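Local coordinates for K5 lyase (Enterobacteria phage k1-5, PDB 2X3H), which cleaves the heparosan capsule of K5 bacteria, a glycosaminoglycan, by a lyase mechanism and probably serves the phage as a trimeric tail spike, at residues S299-S304 against S326-N331. Sequence-based numbering, arbitrary orientation.
Sequences STNLIS and SDNVIN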
ATOM      1  N   SER A 299       7.993 -16.260  -8.211  1.00  4.53           N
ATOM      2  CA  SER A 299       8.829 -15.418  -7.365  1.00  5.23           C
ATOM      3  C   SER A 299       8.709 -13.926  -7.658  1.00  4.50           C
ATOM      4  O   SER A 299       8.293 -13.506  -8.749  1.00  3.62           O
ATOM      5  CB  SER A 299      10.282 -15.850  -7.524  1.00  6.84           C
ATOM      6  OG  SER A 299      10.638 -15.898  -8.888  1.00  9.11           O
ATOM      7  N   THR A 300       9.126 -13.150  -6.668  1.00  4.31           N
ATOM      8  CA  THR A 300       9.172 -11.690  -6.745  1.00  5.38           C
ATOM      9  C   THR A 300       7.883 -11.046  -7.269  1.00  5.15           C
ATOM     10  O   THR A 300       7.929 -10.110  -8.069  1.00  4.91           O
ATOM     11  CB  THR A 300      10.457 -11.171  -7.452  1.00  6.55           C
ATOM     12  OG1 THR A 300      10.487 -11.601  -8.815  1.00  7.61           O
ATOM     13  CG2 THR A 300      11.692 -11.698  -6.715  1.00  8.16           C
ATOM     14  N   ASN A 301       6.736 -11.554  -6.811  1.00  4.95           N
ATOM     15  CA  ASN A 301       5.470 -10.868  -7.006  1.00  4.46           C
ATOM     16  C   ASN A 301       5.200  -9.976  -5.820  1.00  4.94           C
ATOM     17  O   ASN A 301       5.569 -10.320  -4.700  1.00  5.06           O
ATOM     18  CB  ASN A 301       4.320 -11.867  -7.152  1.00  4.81           C
ATOM     19  CG  ASN A 301       4.518 -12.805  -8.329  1.00  4.97           C
ATOM     20  OD1 ASN A 301       4.429 -12.384  -9.496  1.00  5.24           O
ATOM     21  ND2 ASN A 301       4.798 -14.071  -8.041  1.00  3.62           N
ATOM     22  N   LEU A 302       4.574  -8.833  -6.087  1.00  4.33           N
ATOM     23  CA  LEU A 302       4.198  -7.885  -5.036  1.00  5.89           C
ATOM     24  C   LEU A 302       2.684  -7.854  -4.978  1.00  5.80           C
ATOM     25  O   LEU A 302       2.029  -7.406  -5.921  1.00  5.31           O
ATOM     26  CB  LEU A 302       4.750  -6.492  -5.350  1.00  6.16           C
ATOM     27  CG  LEU A 302       4.457  -5.356  -4.361  1.00  8.91           C
ATOM     28  CD1 LEU A 302       4.690  -5.739  -2.926  1.00 11.23           C
ATOM     29  CD2 LEU A 302       5.280  -4.111  -4.732  1.00  8.04           C
ATOM     30  N   ILE A 303       2.144  -8.375  -3.880  1.00  5.63           N
ATOM     31  CA  ILE A 303       0.697  -8.449  -3.674  1.00  6.54           C
ATOM     32  C   ILE A 303       0.339  -7.494  -2.536  1.00  7.02           C
ATOM     33  O   ILE A 303       0.928  -7.562  -1.452  1.00  7.70           O
ATOM     34  CB  ILE A 303       0.293  -9.875  -3.325  1.00  6.37           C
ATOM     35  CG1 ILE A 303       0.601 -10.800  -4.513  1.00  7.17           C
ATOM     36  CG2 ILE A 303      -1.171  -9.925  -2.883  1.00  7.93           C
ATOM     37  CD1 ILE A 303       0.704 -12.242  -4.148  1.00  8.48           C
ATOM     38  N   SER A 304      -0.607  -6.594  -2.776  1.00  7.00           N
ATOM     39  CA  SER A 304      -0.793  -5.473  -1.851  1.00  8.06           C
ATOM     40  C   SER A 304      -2.257  -5.097  -1.669  1.00  8.00           C
ATOM     41  O   SER A 304      -2.962  -4.889  -2.652  1.00  8.80           O
ATOM     42  CB  SER A 304       0.012  -4.270  -2.359  1.00  9.36           C
ATOM     43  OG  SER A 304      -0.088  -3.169  -1.476  1.00 11.95           O
ATOM     44  N   SER A 326       8.941 -18.092  -3.866  1.00  5.27           N
ATOM     45  CA  SER A 326      10.019 -17.408  -3.135  1.00  6.51           C
ATOM     46  C   SER A 326      10.097 -15.912  -3.403  1.00  6.13           C
ATOM     47  O   SER A 326       9.766 -15.438  -4.498  1.00  4.75           O
ATOM     48  CB  SER A 326      11.354 -18.025  -3.497  1.00  8.87           C
ATOM     49  OG  SER A 326      11.624 -17.802  -4.858  1.00 12.85           O
ATOM     50  N   ASP A 327      10.556 -15.178  -2.394  1.00  5.82           N
ATOM     51  CA  ASP A 327      10.834 -13.752  -2.519  1.00  5.60           C
ATOM     52  C   ASP A 327       9.606 -12.955  -2.932  1.00  5.60           C
ATOM     53  O   ASP A 327       9.727 -11.939  -3.611  1.00  5.98           O
ATOM     54  CB  ASP A 327      11.978 -13.516  -3.507  1.00  7.29           C
ATOM     55  CG  ASP A 327      13.261 -14.168  -3.064  1.00 10.13           C
ATOM     56  OD1 ASP A 327      13.745 -13.813  -1.971  1.00 10.49           O
ATOM     57  OD2 ASP A 327      13.792 -15.011  -3.825  1.00 12.88           O
ATOM     58  N   ASN A 328       8.424 -13.422  -2.526  1.00  4.64           N
ATOM     59  CA  ASN A 328       7.207 -12.642  -2.733  1.00  4.45           C
ATOM     60  C   ASN A 328       6.904 -11.734  -1.557  1.00  5.04           C
ATOM     61  O   ASN A 328       7.334 -12.012  -0.442  1.00  5.73           O
ATOM     62  CB  ASN A 328       6.027 -13.579  -2.948  1.00  3.56           C
ATOM     63  CG  ASN A 328       6.212 -14.442  -4.164  1.00  4.35           C
ATOM     64  OD1 ASN A 328       6.093 -13.969  -5.297  1.00  5.49           O
ATOM     65  ND2 ASN A 328       6.536 -15.716  -3.943  1.00  4.35           N
ATOM     66  N   VAL A 329       6.154 -10.667  -1.823  1.00  4.14           N
ATOM     67  CA  VAL A 329       5.773  -9.716  -0.790  1.00  4.63           C
ATOM     68  C   VAL A 329       4.261  -9.684  -0.751  1.00  5.63           C
ATOM     69  O   VAL A 329       3.622  -9.493  -1.784  1.00  6.34           O
ATOM     70  CB  VAL A 329       6.286  -8.296  -1.130  1.00  5.49           C
ATOM     71  CG1 VAL A 329       5.672  -7.237  -0.179  1.00  6.55           C
ATOM     72  CG2 VAL A 329       7.813  -8.264  -1.116  1.00  6.40           C
ATOM     73  N   ILE A 330       3.689  -9.882   0.430  1.00  5.43           N
ATOM     74  CA  ILE A 330       2.239  -9.899   0.582  1.00  6.93           C
ATOM     75  C   ILE A 330       1.922  -8.848   1.646  1.00  7.25           C
ATOM     76  O   ILE A 330       2.116  -9.078   2.834  1.00  8.05           O
ATOM     77  CB  ILE A 330       1.757 -11.305   1.021  1.00  7.94           C
ATOM     78  CG1 ILE A 330       2.161 -12.361  -0.015  1.00  8.90           C
ATOM     79  CG2 ILE A 330       0.251 -11.325   1.261  1.00  8.76           C
ATOM     80  CD1 ILE A 330       2.430 -13.717   0.598  1.00  9.43           C
ATOM     81  N   ASN A 331       1.461  -7.679   1.211  1.00  7.32           N
ATOM     82  CA  ASN A 331       1.282  -6.555   2.129  1.00  7.40           C
ATOM     83  C   ASN A 331      -0.189  -6.279   2.439  1.00  7.27           C
ATOM     84  O   ASN A 331      -1.030  -6.250   1.543  1.00  7.64           O
ATOM     85  CB  ASN A 331       1.972  -5.289   1.581  1.00  9.81           C
ATOM     86  CG  ASN A 331       2.258  -4.243   2.679  1.00 12.36           C
ATOM     87  OD1 ASN A 331       1.755  -3.127   2.622  1.00 16.24           O
ATOM     88  ND2 ASN A 331       3.058  -4.609   3.675  1.00 14.23           N
TER
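Ile303, Val329 and Asn328 carry this contact between successive coils of a parallel beta-helix. Strands 302-304 and 329-331 run almost exactly parallel, with Ile303 in line with Ile330. Ile303 turns both its N and its O toward 329-331, straddling Ile330: its N donates to Val329 O at 2.8 Å, and its O accepts from Asn331 N at 2.7 Å, both bonds being nearly straight. Its side chain lies on the same face as that of Ile330, where CD1 of Ile303 approaches CG1 of Ile330 more loosely, at 4.4 Å. On the other face Val329 stands beside Leu302, projecting in the same direction. With CG1 anti to the backbone N (chi1 170°), Val329 presses this methyl against CD1 of Leu302 at 3.3 Å, closer than two methyls normally sit. Phe367 of the second subunit also packs on Val329.

At the turn before the strands, Asn328 and Asn301 lie alongside each other, successive members of a row of asparagines, their amide planes only 2° apart. OD1 of Asn328 takes two bonds from opposite faces of its plane, from Asn301 N at 2.9 Å and from Asn301 ND2 at 3.0 Å, the latter bent to 139°. Both asparagines bring CG beside their own backbone N, which lets the amides repeat from coil to coil. Asn278 N binds Asn301 OD1, and Asn362 OD1 accepts from Asn328 N, extending the series in both directions. Buried amides thus satisfy backbone N-H groups at the turn, such as that of Asn301, which a side-chain rather than a main-chain carbonyl receives, and probably help to hold the coils in register.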